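Local coordinates for putative hydrolase (Chloroflexus aurantiacus J-10-fl, PDB 3CMN), which is a putative hydrolase that, as a zincin-like metallopeptidase family member, probably cleaves peptide bonds with the help of a metal, at residues R44-A49 with R73-F77; S55-A60 with M186-F190; D176-W180 with L280-I286. All blocks are in the same frame, centred on the assembly; numbering follows the deposited sequence.

Contact 1: R44-A49 with R73-F77; sequences RREQYA and RIFVF
Arg44 and Val76 touch loosely, CB of the arginine lying 4.4 Å from CG2 of the valine. The rest of the Arg44 chain then leaves the strand: NH1 donates in the guanidinium plane to a lone pair of Gln47 OE1, and NH2 forms a salt bridge with Asp174. Arg45 reaches over to the strand instead. Its CG rests 3.8 Å from Val76 CG2, and a bend at chi3 (88°) swings the guanidinium back over Ile74, where NH1 comes within 3.4 Å of CD1 and the methyl covers one face of the group. NH2 also approaches Ile74 O, but at too poor an angle for a hydrogen bond; a water accepting from Arg45 NE (3.1 Å) and Val76 N makes the polar link to the strand. Helix 41-63 packs on a sheet of two strands, 73-76 parallel to 155-158; its segment 44-49 runs at 135° to strand 73-76, the axes 8.6 Å apart. Farther along the helix, Tyr48 sets CD1 4.0 Å from Val76 CG2, their side chains crossing at about a right angle, while its ring stacks on Phe158 of the partner strand. Ala49 meets the flank of Ile74, CB lying 4.4 Å from CG1.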
ATOM      1  N   ARG A  44       0.085  23.355  -1.529  1.00 27.90           N
ATOM      2  CA  ARG A  44       0.402  21.937  -1.371  1.00 29.79           C
ATOM      3  C   ARG A  44      -0.151  21.179  -2.596  1.00 30.94           C
ATOM      4  O   ARG A  44       0.488  20.262  -3.106  1.00 31.59           O
ATOM      5  CB  ARG A  44      -0.185  21.377  -0.066  1.00 28.78           C
ATOM      6  CG  ARG A  44       0.570  21.785   1.209  1.00 26.10           C
ATOM      7  CD  ARG A  44       2.051  21.375   1.195  1.00 24.93           C
ATOM      8  NE  ARG A  44       2.724  21.791   2.433  1.00 25.01           N
ATOM      9  CZ  ARG A  44       4.040  21.775   2.639  1.00 26.20           C
ATOM     10  NH1 ARG A  44       4.880  21.370   1.697  1.00 26.50           N
ATOM     11  NH2 ARG A  44       4.514  22.156   3.809  1.00 27.27           N
ATOM     12  N   ARG A  45      -1.325  21.584  -3.078  1.00 31.82           N
ATOM     13  CA  ARG A  45      -1.916  20.966  -4.259  1.00 34.11           C
ATOM     14  C   ARG A  45      -0.969  21.199  -5.435  1.00 34.08           C
ATOM     15  O   ARG A  45      -0.785  20.319  -6.271  1.00 35.01           O
ATOM     16  CB  ARG A  45      -3.276  21.590  -4.598  1.00 36.76           C
ATOM     17  CG  ARG A  45      -4.286  21.616  -3.472  1.00 41.12           C
ATOM     18  CD  ARG A  45      -5.676  22.054  -3.953  1.00 45.30           C
ATOM     19  NE  ARG A  45      -6.454  20.905  -4.413  1.00 49.26           N
ATOM     20  CZ  ARG A  45      -6.239  20.265  -5.556  1.00 49.49           C
ATOM     21  NH1 ARG A  45      -5.282  20.666  -6.373  1.00 51.98           N
ATOM     22  NH2 ARG A  45      -6.953  19.193  -5.859  1.00 50.03           N
ATOM     23  N   GLU A  46      -0.390  22.400  -5.506  1.00 35.16           N
ATOM     24  CA  GLU A  46       0.558  22.753  -6.567  1.00 34.47           C
ATOM     25  C   GLU A  46       1.738  21.806  -6.525  1.00 32.95           C
ATOM     26  O   GLU A  46       2.117  21.205  -7.526  1.00 34.44           O
ATOM     27  CB  GLU A  46       1.111  24.171  -6.374  1.00 37.35           C
ATOM     28  CG  GLU A  46       0.145  25.327  -6.605  1.00 42.54           C
ATOM     29  CD  GLU A  46      -0.023  25.672  -8.072  1.00 47.00           C
ATOM     30  OE1 GLU A  46      -0.557  26.762  -8.367  1.00 49.44           O
ATOM     31  OE2 GLU A  46       0.374  24.859  -8.934  1.00 48.37           O
ATOM     32  N   GLN A  47       2.323  21.689  -5.343  1.00 31.89           N
ATOM     33  CA  GLN A  47       3.490  20.852  -5.127  1.00 31.12           C
ATOM     34  C   GLN A  47       3.243  19.422  -5.578  1.00 32.59           C
ATOM     35  O   GLN A  47       3.962  18.906  -6.434  1.00 32.25           O
ATOM     36  CB  GLN A  47       3.878  20.901  -3.651  1.00 29.50           C
ATOM     37  CG  GLN A  47       5.193  20.245  -3.290  1.00 28.61           C
ATOM     38  CD  GLN A  47       5.448  20.300  -1.801  1.00 29.52           C
ATOM     39  OE1 GLN A  47       4.529  20.567  -1.017  1.00 30.73           O
ATOM     40  NE2 GLN A  47       6.687  20.040  -1.395  1.00 30.46           N
ATOM     41  N   TYR A  48       2.219  18.785  -5.007  1.00 33.80           N
ATOM     42  CA  TYR A  48       1.881  17.402  -5.363  1.00 32.50           C
ATOM     43  C   TYR A  48       1.523  17.266  -6.841  1.00 33.79           C
ATOM     44  O   TYR A  48       1.932  16.305  -7.501  1.00 33.86           O
ATOM     45  CB  TYR A  48       0.709  16.877  -4.514  1.00 29.19           C
ATOM     46  CG  TYR A  48       1.064  16.597  -3.077  1.00 24.94           C
ATOM     47  CD1 TYR A  48       0.411  17.250  -2.040  1.00 25.29           C
ATOM     48  CD2 TYR A  48       2.062  15.693  -2.757  1.00 24.81           C
ATOM     49  CE1 TYR A  48       0.754  17.010  -0.716  1.00 23.19           C
ATOM     50  CE2 TYR A  48       2.411  15.444  -1.441  1.00 23.60           C
ATOM     51  CZ  TYR A  48       1.757  16.109  -0.426  1.00 24.64           C
ATOM     52  OH  TYR A  48       2.144  15.884   0.874  1.00 22.99           O
ATOM     53  N   ALA A  49       0.767  18.227  -7.363  1.00 33.21           N
ATOM     54  CA  ALA A  49       0.368  18.177  -8.765  1.00 33.95           C
ATOM     55  C   ALA A  49       1.588  18.065  -9.666  1.00 35.09           C
ATOM     56  O   ALA A  49       1.622  17.233 -10.576  1.00 36.74           O
ATOM     57  CB  ALA A  49      -0.436  19.414  -9.133  1.00 31.88           C
ATOM     58  N   ARG A  73      -6.128  13.914 -11.288  1.00 38.62           N
ATOM     59  CA  ARG A  73      -6.597  14.617 -10.097  1.00 39.60           C
ATOM     60  C   ARG A  73      -5.772  14.216  -8.882  1.00 38.78           C
ATOM     61  O   ARG A  73      -5.247  13.111  -8.804  1.00 38.47           O
ATOM     62  CB  ARG A  73      -8.077  14.324  -9.815  1.00 40.48           C
ATOM     63  CG  ARG A  73      -9.044  14.839 -10.870  1.00 43.90           C
ATOM     64  CD  ARG A  73     -10.477  14.819 -10.361  1.00 45.57           C
ATOM     65  NE  ARG A  73     -10.740  15.946  -9.468  1.00 49.96           N
ATOM     66  CZ  ARG A  73     -11.845  16.086  -8.736  1.00 50.16           C
ATOM     67  NH1 ARG A  73     -12.790  15.154  -8.781  1.00 50.22           N
ATOM     68  NH2 ARG A  73     -12.017  17.172  -7.983  1.00 48.46           N
ATOM     69  N   ILE A  74      -5.628  15.139  -7.947  1.00 38.90           N
ATOM     70  CA  ILE A  74      -4.901  14.851  -6.724  1.00 39.29           C
ATOM     71  C   ILE A  74      -5.654  15.506  -5.584  1.00 38.23           C
ATOM     72  O   ILE A  74      -6.163  16.621  -5.714  1.00 39.71           O
ATOM     73  CB  ILE A  74      -3.422  15.371  -6.757  1.00 40.78           C
ATOM     74  CG1 ILE A  74      -3.378  16.857  -7.114  1.00 40.17           C
ATOM     75  CG2 ILE A  74      -2.591  14.545  -7.738  1.00 41.15           C
ATOM     76  CD1 ILE A  74      -3.506  17.773  -5.919  1.00 43.01           C
ATOM     77  N   PHE A  75      -5.750  14.801  -4.470  1.00 36.36           N
ATOM     78  CA  PHE A  75      -6.441  15.356  -3.326  1.00 34.15           C
ATOM     79  C   PHE A  75      -5.505  15.442  -2.123  1.00 33.78           C
ATOM     80  O   PHE A  75      -4.772  14.505  -1.826  1.00 32.99           O
ATOM     81  CB  PHE A  75      -7.648  14.488  -2.961  1.00 35.06           C
ATOM     82  CG  PHE A  75      -8.504  14.082  -4.138  1.00 34.75           C
ATOM     83  CD1 PHE A  75      -8.467  12.774  -4.622  1.00 34.16           C
ATOM     84  CD2 PHE A  75      -9.365  14.996  -4.743  1.00 35.46           C
ATOM     85  CE1 PHE A  75      -9.284  12.372  -5.697  1.00 33.87           C
ATOM     86  CE2 PHE A  75     -10.182  14.613  -5.816  1.00 35.20           C
ATOM     87  CZ  PHE A  75     -10.140  13.292  -6.293  1.00 33.25           C
ATOM     88  N   VAL A  76      -5.522  16.589  -1.453  1.00 32.08           N
ATOM     89  CA  VAL A  76      -4.741  16.812  -0.244  1.00 30.71           C
ATOM     90  C   VAL A  76      -5.802  16.607   0.842  1.00 30.67           C
ATOM     91  O   VAL A  76      -6.755  17.382   0.932  1.00 31.31           O
ATOM     92  CB  VAL A  76      -4.198  18.280  -0.181  1.00 31.89           C
ATOM     93  CG1 VAL A  76      -3.405  18.507   1.095  1.00 29.67           C
ATOM     94  CG2 VAL A  76      -3.325  18.562  -1.390  1.00 32.44           C
ATOM     95  N   PHE A  77      -5.663  15.552   1.637  1.00 27.56           N
ATOM     96  CA  PHE A  77      -6.633  15.257   2.691  1.00 26.78           C
ATOM     97  C   PHE A  77      -6.143  15.622   4.087  1.00 28.41           C
ATOM     98  O   PHE A  77      -4.944  15.676   4.350  1.00 25.84           O
ATOM     99  CB  PHE A  77      -6.958  13.747   2.748  1.00 24.18           C
ATOM    100  CG  PHE A  77      -7.860  13.227   1.646  1.00 24.61           C
ATOM    101  CD1 PHE A  77      -8.056  11.848   1.522  1.00 24.39           C
ATOM    102  CD2 PHE A  77      -8.517  14.075   0.763  1.00 24.79           C
ATOM    103  CE1 PHE A  77      -8.883  11.310   0.544  1.00 24.25           C
ATOM    104  CE2 PHE A  77      -9.354  13.557  -0.229  1.00 29.10           C
ATOM    105  CZ  PHE A  77      -9.538  12.162  -0.341  1.00 27.06           C
TER
HETATM  106  O   HOH W   1      -7.560  18.888  -2.340  1.00 20.40           O

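Contact 2: S55-A60 with M186-F190; sequences SEPLIA and MTHAF
Ile59 projects from the 55-60 part of helix 41-63 toward Met186, Thr187 and Phe190, and its atoms illustrate how a branched side chain can serve several neighbours at once. CB lies 4.0 Å from Phe190 CE1. At this carbon the chain forks. CG2, anti to the backbone N, sits over the middle of one face of the Phe190 ring, 3.6 Å from its centroid and 14° off the normal, a clear CH-pi contact. The other branch, through CG1, takes CD1 to the neighbouring turn of the second helix. There CD1 is pressed within 3.3 Å of both CB and CG of Met186, closer than carbons usually pack, and it also reaches Thr187, 3.6 Å from OG1, a hydroxyl engaged by Leu183 O. Glu56 and Ala60, from the helix of Ile59, also touch the ring: Glu56 CG lies 3.8 Å from Phe190 CE1 and Ala60 CB 3.7 Å from Phe190 CZ. Bent at chi2 and chi3, Met186 brings SD against CB and CG of Glu56, the two chains crossing at a slant; Glu56 OE1 goes on to accept from Val71 N. The two segments cross at -53°, their axes 10.0 Å apart, in a buried, essentially apolar interface. The second bears His188, the last residue of an HExxH sequence, an arrangement consistent with the active-site helix of a zincin, although no metal is bound to it here.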
ATOM      1  N   SER A  55       6.590  12.350 -11.787  1.00 38.92           N
ATOM      2  CA  SER A  55       6.600  10.958 -11.375  1.00 38.78           C
ATOM      3  C   SER A  55       6.048   9.938 -12.346  1.00 37.81           C
ATOM      4  O   SER A  55       6.751   8.998 -12.697  1.00 36.77           O
ATOM      5  CB  SER A  55       5.870  10.806 -10.039  1.00 39.12           C
ATOM      6  OG  SER A  55       6.722  11.154  -8.969  1.00 39.48           O
ATOM      7  N   GLU A  56       4.795  10.116 -12.761  1.00 38.43           N
ATOM      8  CA  GLU A  56       4.159   9.162 -13.663  1.00 39.68           C
ATOM      9  C   GLU A  56       5.060   8.766 -14.833  1.00 40.49           C
ATOM     10  O   GLU A  56       5.283   7.574 -15.069  1.00 39.09           O
ATOM     11  CB  GLU A  56       2.812   9.694 -14.171  1.00 39.09           C
ATOM     12  CG  GLU A  56       1.885   8.571 -14.626  1.00 41.16           C
ATOM     13  CD  GLU A  56       0.486   9.035 -15.016  1.00 43.15           C
ATOM     14  OE1 GLU A  56      -0.077   9.911 -14.319  1.00 42.37           O
ATOM     15  OE2 GLU A  56      -0.057   8.498 -16.012  1.00 45.26           O
ATOM     16  N   PRO A  57       5.599   9.757 -15.575  1.00 42.39           N
ATOM     17  CA  PRO A  57       6.484   9.479 -16.718  1.00 41.82           C
ATOM     18  C   PRO A  57       7.732   8.674 -16.342  1.00 41.62           C
ATOM     19  O   PRO A  57       8.050   7.683 -16.995  1.00 42.16           O
ATOM     20  CB  PRO A  57       6.847  10.873 -17.225  1.00 42.56           C
ATOM     21  CG  PRO A  57       5.633  11.689 -16.890  1.00 43.84           C
ATOM     22  CD  PRO A  57       5.307  11.202 -15.485  1.00 42.60           C
ATOM     23  N   LEU A  58       8.436   9.101 -15.296  1.00 40.64           N
ATOM     24  CA  LEU A  58       9.647   8.407 -14.867  1.00 41.17           C
ATOM     25  C   LEU A  58       9.371   6.956 -14.514  1.00 40.01           C
ATOM     26  O   LEU A  58      10.202   6.076 -14.765  1.00 38.83           O
ATOM     27  CB  LEU A  58      10.281   9.109 -13.657  1.00 41.28           C
ATOM     28  CG  LEU A  58      11.395  10.130 -13.936  1.00 43.92           C
ATOM     29  CD1 LEU A  58      10.967  11.119 -15.022  1.00 43.26           C
ATOM     30  CD2 LEU A  58      11.733  10.870 -12.639  1.00 44.71           C
ATOM     31  N   ILE A  59       8.202   6.709 -13.932  1.00 39.75           N
ATOM     32  CA  ILE A  59       7.849   5.355 -13.546  1.00 39.81           C
ATOM     33  C   ILE A  59       7.396   4.551 -14.761  1.00 38.81           C
ATOM     34  O   ILE A  59       7.778   3.392 -14.921  1.00 37.85           O
ATOM     35  CB  ILE A  59       6.773   5.377 -12.448  1.00 39.38           C
ATOM     36  CG1 ILE A  59       7.355   6.062 -11.208  1.00 41.72           C
ATOM     37  CG2 ILE A  59       6.345   3.959 -12.084  1.00 38.77           C
ATOM     38  CD1 ILE A  59       6.377   6.225 -10.067  1.00 43.65           C
ATOM     39  N   ALA A  60       6.603   5.187 -15.619  1.00 39.04           N
ATOM     40  CA  ALA A  60       6.111   4.557 -16.835  1.00 41.28           C
ATOM     41  C   ALA A  60       7.281   4.062 -17.687  1.00 42.32           C
ATOM     42  O   ALA A  60       7.245   2.953 -18.216  1.00 41.68           O
ATOM     43  CB  ALA A  60       5.270   5.552 -17.637  1.00 40.91           C
ATOM     44  N   MET A 186       2.997   6.759  -6.585  1.00 32.71           N
ATOM     45  CA  MET A 186       2.829   6.480  -7.995  1.00 31.26           C
ATOM     46  C   MET A 186       3.300   5.074  -8.316  1.00 29.99           C
ATOM     47  O   MET A 186       2.710   4.390  -9.153  1.00 28.79           O
ATOM     48  CB  MET A 186       3.591   7.507  -8.840  1.00 31.19           C
ATOM     49  CG  MET A 186       3.351   7.395 -10.344  1.00 30.32           C
ATOM     50  SD  MET A 186       1.737   7.960 -10.834  1.00 28.28           S
ATOM     51  CE  MET A 186       0.876   6.503 -10.697  1.00 36.23           C
ATOM     52  N   THR A 187       4.354   4.636  -7.643  1.00 29.21           N
ATOM     53  CA  THR A 187       4.856   3.298  -7.883  1.00 31.02           C
ATOM     54  C   THR A 187       3.749   2.283  -7.616  1.00 31.08           C
ATOM     55  O   THR A 187       3.444   1.445  -8.468  1.00 31.15           O
ATOM     56  CB  THR A 187       6.102   2.990  -7.016  1.00 31.34           C
ATOM     57  OG1 THR A 187       7.156   3.886  -7.381  1.00 32.10           O
ATOM     58  CG2 THR A 187       6.586   1.569  -7.257  1.00 31.35           C
ATOM     59  N   HIS A 188       3.119   2.390  -6.451  1.00 30.70           N
ATOM     60  CA  HIS A 188       2.047   1.471  -6.104  1.00 31.50           C
ATOM     61  C   HIS A 188       0.818   1.582  -6.997  1.00 30.72           C
ATOM     62  O   HIS A 188       0.089   0.609  -7.181  1.00 31.87           O
ATOM     63  CB  HIS A 188       1.673   1.640  -4.635  1.00 31.59           C
ATOM     64  CG  HIS A 188       2.742   1.170  -3.706  1.00 33.83           C
ATOM     65  ND1 HIS A 188       2.475   0.446  -2.563  1.00 36.98           N
ATOM     66  CD2 HIS A 188       4.090   1.259  -3.789  1.00 35.85           C
ATOM     67  CE1 HIS A 188       3.616   0.103  -1.987  1.00 37.21           C
ATOM     68  NE2 HIS A 188       4.610   0.584  -2.713  1.00 37.04           N
ATOM     69  N   ALA A 189       0.595   2.759  -7.569  1.00 29.75           N
ATOM     70  CA  ALA A 189      -0.540   2.945  -8.459  1.00 29.35           C
ATOM     71  C   ALA A 189      -0.285   2.105  -9.706  1.00 31.12           C
ATOM     72  O   ALA A 189      -1.200   1.481 -10.261  1.00 30.66           O
ATOM     73  CB  ALA A 189      -0.683   4.401  -8.825  1.00 28.87           C
ATOM     74  N   PHE A 190       0.972   2.103 -10.141  1.00 31.69           N
ATOM     75  CA  PHE A 190       1.380   1.329 -11.301  1.00 31.94           C
ATOM     76  C   PHE A 190       1.258  -0.170 -10.985  1.00 33.32           C
ATOM     77  O   PHE A 190       0.657  -0.922 -11.740  1.00 33.63           O
ATOM     78  CB  PHE A 190       2.833   1.660 -11.682  1.00 31.87           C
ATOM     79  CG  PHE A 190       2.970   2.776 -12.698  1.00 33.26           C
ATOM     80  CD1 PHE A 190       2.759   4.107 -12.335  1.00 31.43           C
ATOM     81  CD2 PHE A 190       3.292   2.487 -14.025  1.00 33.81           C
ATOM     82  CE1 PHE A 190       2.860   5.132 -13.273  1.00 32.89           C
ATOM     83  CE2 PHE A 190       3.397   3.513 -14.985  1.00 34.76           C
ATOM     84  CZ  PHE A 190       3.179   4.836 -14.608  1.00 33.97           C
TER

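Contact 3: D176-W180 with L280-I286; sequences DFRLW and LPSFNQI
Asp176 and Ser282 join the helix that carries the putative HExxH motif, 174-193, to a type I beta turn, Leu280 to Phe283, at the entrance to helix 283-307. One carboxylate oxygen takes both bonds: Asp176 OD2 accepts from Ser282 OG at 2.6 Å through its anti lone pair, and from Ser282 N at 3.3 Å nearly along the C-O axis (N-H...O 149°). Ser282 occupies the N-cap position, yet its hydroxyl makes no capping bond; with OG between the backbone N and the carbonyl carbon (chi1 55°), it is turned to Asp176 instead. The negative charge thus lies near a helix N terminus, which would probably stabilise it. With an alanine at Asp176, the hydroxyl and backbone N of Ser282 would probably be left without their shared acceptor and the turn less firmly held to helix 174-193. Beyond the polar pair, the contact becomes an apolar seam between a helix face and a turn leading into a second helix. Leu280 divides its methyls: CD2 packs tightly on Leu179 CD2 at 3.3 Å, while CD1 lies 3.7 Å from Trp180 CB and at the edge of the indole. Ile286 takes a face of the same indole, CG2 standing 3.9 Å from the centroid of the five-membered ring and only 2° off its normal, a CH-pi contact. From its other branch Ile286 sends CD1 back to Asp176 O at 3.9 Å. Phe283 CE1 approaches the indole edge more distantly, 4.3 Å from Trp180 CD1. Trp180 NE1 is tied to Glu287, and the indole lies nearly parallel to the ring of His184, the first histidine of the HExxH sequence.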
ATOM      1  N   ASP A 176      12.075  17.069  -0.448  1.00 35.99           N
ATOM      2  CA  ASP A 176      12.533  15.705  -0.680  1.00 36.65           C
ATOM      3  C   ASP A 176      11.615  14.609  -0.155  1.00 35.91           C
ATOM      4  O   ASP A 176      11.370  13.609  -0.846  1.00 35.17           O
ATOM      5  CB  ASP A 176      13.944  15.538  -0.117  1.00 37.65           C
ATOM      6  CG  ASP A 176      14.989  16.225  -0.973  1.00 40.52           C
ATOM      7  OD1 ASP A 176      14.643  17.186  -1.696  1.00 42.30           O
ATOM      8  OD2 ASP A 176      16.163  15.813  -0.920  1.00 42.95           O
ATOM      9  N   PHE A 177      11.105  14.785   1.060  1.00 34.39           N
ATOM     10  CA  PHE A 177      10.220  13.784   1.630  1.00 34.35           C
ATOM     11  C   PHE A 177       8.908  13.661   0.856  1.00 34.56           C
ATOM     12  O   PHE A 177       8.426  12.559   0.616  1.00 35.70           O
ATOM     13  CB  PHE A 177       9.924  14.090   3.089  1.00 34.18           C
ATOM     14  CG  PHE A 177       9.083  13.047   3.758  1.00 36.11           C
ATOM     15  CD1 PHE A 177       9.411  11.691   3.652  1.00 38.16           C
ATOM     16  CD2 PHE A 177       7.972  13.412   4.501  1.00 37.98           C
ATOM     17  CE1 PHE A 177       8.639  10.710   4.279  1.00 37.59           C
ATOM     18  CE2 PHE A 177       7.189  12.446   5.134  1.00 39.21           C
ATOM     19  CZ  PHE A 177       7.528  11.087   5.021  1.00 40.20           C
ATOM     20  N   ARG A 178       8.334  14.787   0.451  1.00 32.72           N
ATOM     21  CA  ARG A 178       7.084  14.746  -0.288  1.00 31.23           C
ATOM     22  C   ARG A 178       7.243  14.217  -1.709  1.00 30.97           C
ATOM     23  O   ARG A 178       6.293  13.696  -2.283  1.00 31.82           O
ATOM     24  CB  ARG A 178       6.414  16.122  -0.269  1.00 29.89           C
ATOM     25  CG  ARG A 178       5.833  16.431   1.088  1.00 28.54           C
ATOM     26  CD  ARG A 178       5.250  17.809   1.146  1.00 31.27           C
ATOM     27  NE  ARG A 178       4.708  18.084   2.470  1.00 31.59           N
ATOM     28  CZ  ARG A 178       5.441  18.237   3.563  1.00 31.07           C
ATOM     29  NH1 ARG A 178       6.764  18.148   3.501  1.00 31.98           N
ATOM     30  NH2 ARG A 178       4.845  18.484   4.720  1.00 33.23           N
ATOM     31  N   LEU A 179       8.435  14.357  -2.279  1.00 31.68           N
ATOM     32  CA  LEU A 179       8.675  13.819  -3.609  1.00 30.82           C
ATOM     33  C   LEU A 179       8.868  12.322  -3.412  1.00 30.09           C
ATOM     34  O   LEU A 179       8.450  11.518  -4.236  1.00 30.62           O
ATOM     35  CB  LEU A 179       9.926  14.420  -4.262  1.00 28.95           C
ATOM     36  CG  LEU A 179      10.303  13.766  -5.606  1.00 29.96           C
ATOM     37  CD1 LEU A 179       9.133  13.916  -6.591  1.00 26.04           C
ATOM     38  CD2 LEU A 179      11.574  14.395  -6.173  1.00 30.06           C
ATOM     39  N   TRP A 180       9.495  11.964  -2.300  1.00 31.90           N
ATOM     40  CA  TRP A 180       9.736  10.572  -1.963  1.00 34.53           C
ATOM     41  C   TRP A 180       8.380   9.870  -1.843  1.00 35.16           C
ATOM     42  O   TRP A 180       8.184   8.774  -2.367  1.00 35.64           O
ATOM     43  CB  TRP A 180      10.486  10.473  -0.632  1.00 34.80           C
ATOM     44  CG  TRP A 180      10.734   9.060  -0.180  1.00 37.84           C
ATOM     45  CD1 TRP A 180      11.773   8.255  -0.542  1.00 38.32           C
ATOM     46  CD2 TRP A 180       9.907   8.274   0.697  1.00 39.84           C
ATOM     47  NE1 TRP A 180      11.650   7.022   0.054  1.00 39.13           N
ATOM     48  CE2 TRP A 180      10.515   7.005   0.819  1.00 40.02           C
ATOM     49  CE3 TRP A 180       8.712   8.520   1.389  1.00 41.49           C
ATOM     50  CZ2 TRP A 180       9.971   5.979   1.604  1.00 41.78           C
ATOM     51  CZ3 TRP A 180       8.170   7.498   2.172  1.00 42.32           C
ATOM     52  CH2 TRP A 180       8.802   6.244   2.271  1.00 42.71           C
ATOM     53  N   LEU A 280      16.573  12.492  -5.471  1.00 46.93           N
ATOM     54  CA  LEU A 280      16.510  12.931  -4.077  1.00 47.07           C
ATOM     55  C   LEU A 280      17.876  12.956  -3.389  1.00 47.50           C
ATOM     56  O   LEU A 280      18.395  11.916  -2.986  1.00 47.70           O
ATOM     57  CB  LEU A 280      15.554  12.038  -3.273  1.00 45.67           C
ATOM     58  CG  LEU A 280      14.107  11.957  -3.777  1.00 45.34           C
ATOM     59  CD1 LEU A 280      13.319  10.965  -2.932  1.00 44.57           C
ATOM     60  CD2 LEU A 280      13.475  13.349  -3.741  1.00 45.01           C
ATOM     61  N   PRO A 281      18.475  14.151  -3.248  1.00 47.44           N
ATOM     62  CA  PRO A 281      19.785  14.257  -2.595  1.00 47.43           C
ATOM     63  C   PRO A 281      19.807  13.720  -1.161  1.00 47.02           C
ATOM     64  O   PRO A 281      20.840  13.253  -0.684  1.00 46.33           O
ATOM     65  CB  PRO A 281      20.109  15.757  -2.686  1.00 47.28           C
ATOM     66  CG  PRO A 281      18.762  16.414  -2.912  1.00 48.80           C
ATOM     67  CD  PRO A 281      18.066  15.447  -3.816  1.00 47.34           C
ATOM     68  N   SER A 282      18.668  13.775  -0.478  1.00 47.56           N
ATOM     69  CA  SER A 282      18.578  13.280   0.893  1.00 47.29           C
ATOM     70  C   SER A 282      18.066  11.844   0.934  1.00 47.34           C
ATOM     71  O   SER A 282      17.766  11.317   2.006  1.00 47.41           O
ATOM     72  CB  SER A 282      17.661  14.180   1.731  1.00 48.19           C
ATOM     73  OG  SER A 282      16.380  14.320   1.140  1.00 49.24           O
ATOM     74  N   PHE A 283      17.994  11.211  -0.235  1.00 47.58           N
ATOM     75  CA  PHE A 283      17.507   9.840  -0.354  1.00 48.89           C
ATOM     76  C   PHE A 283      18.024   8.888   0.723  1.00 49.75           C
ATOM     77  O   PHE A 283      17.237   8.236   1.413  1.00 49.53           O
ATOM     78  CB  PHE A 283      17.856   9.261  -1.725  1.00 50.01           C
ATOM     79  CG  PHE A 283      17.105   7.997  -2.054  1.00 51.57           C
ATOM     80  CD1 PHE A 283      15.811   8.058  -2.575  1.00 52.32           C
ATOM     81  CD2 PHE A 283      17.676   6.745  -1.821  1.00 51.98           C
ATOM     82  CE1 PHE A 283      15.095   6.892  -2.863  1.00 52.48           C
ATOM     83  CE2 PHE A 283      16.972   5.569  -2.103  1.00 52.34           C
ATOM     84  CZ  PHE A 283      15.680   5.645  -2.626  1.00 52.48           C
ATOM     85  N   ASN A 284      19.342   8.790   0.859  1.00 51.04           N
ATOM     86  CA  ASN A 284      19.910   7.899   1.861  1.00 52.33           C
ATOM     87  C   ASN A 284      19.387   8.294   3.233  1.00 51.75           C
ATOM     88  O   ASN A 284      18.995   7.428   4.021  1.00 51.62           O
ATOM     89  CB  ASN A 284      21.438   7.954   1.827  1.00 54.68           C
ATOM     90  CG  ASN A 284      22.013   7.392   0.532  1.00 57.46           C
ATOM     91  OD1 ASN A 284      21.761   6.241   0.174  1.00 59.03           O
ATOM     92  ND2 ASN A 284      22.785   8.206  -0.178  1.00 60.03           N
ATOM     93  N   GLN A 285      19.363   9.599   3.503  1.00 50.73           N
ATOM     94  CA  GLN A 285      18.876  10.124   4.776  1.00 50.21           C
ATOM     95  C   GLN A 285      17.465   9.621   5.094  1.00 49.28           C
ATOM     96  O   GLN A 285      17.206   9.103   6.189  1.00 49.14           O
ATOM     97  CB  GLN A 285      18.850  11.659   4.741  1.00 50.80           C
ATOM     98  CG  GLN A 285      20.189  12.353   5.015  1.00 53.28           C
ATOM     99  CD  GLN A 285      21.226  12.126   3.926  1.00 53.80           C
ATOM    100  OE1 GLN A 285      20.968  12.372   2.750  1.00 52.92           O
ATOM    101  NE2 GLN A 285      22.410  11.661   4.319  1.00 54.08           N
ATOM    102  N   ILE A 286      16.563   9.784   4.129  1.00 48.09           N
ATOM    103  CA  ILE A 286      15.167   9.379   4.287  1.00 46.97           C
ATOM    104  C   ILE A 286      15.030   7.889   4.557  1.00 47.67           C
ATOM    105  O   ILE A 286      14.446   7.488   5.565  1.00 45.80           O
ATOM    106  CB  ILE A 286      14.330   9.749   3.032  1.00 44.70           C
ATOM    107  CG1 ILE A 286      14.399  11.256   2.786  1.00 42.57           C
ATOM    108  CG2 ILE A 286      12.880   9.332   3.224  1.00 42.53           C
ATOM    109  CD1 ILE A 286      13.769  11.684   1.488  1.00 41.30           C
TER

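From the N terminus, helix 41-63 opens both contact 1 and contact 2. Contact 1 closes first, once the rest of helix 41-63 and a loop have been passed, when the chain returns as strand 73-76. Contact 2 closes a far longer loop, reaching helix 174-193; its segments alternate with those of contact 1, so the two cross. Contact 3 opens on that second helix before contact 2 has closed, and so crosses it as well, ending at the start of helix 283-307. Contacts 1 and 3 follow in series, yet they meet where Gln47 and Tyr48 pack on Arg178. Helix 41-63 and helix 174-193 therefore link the small sheet to the later helices.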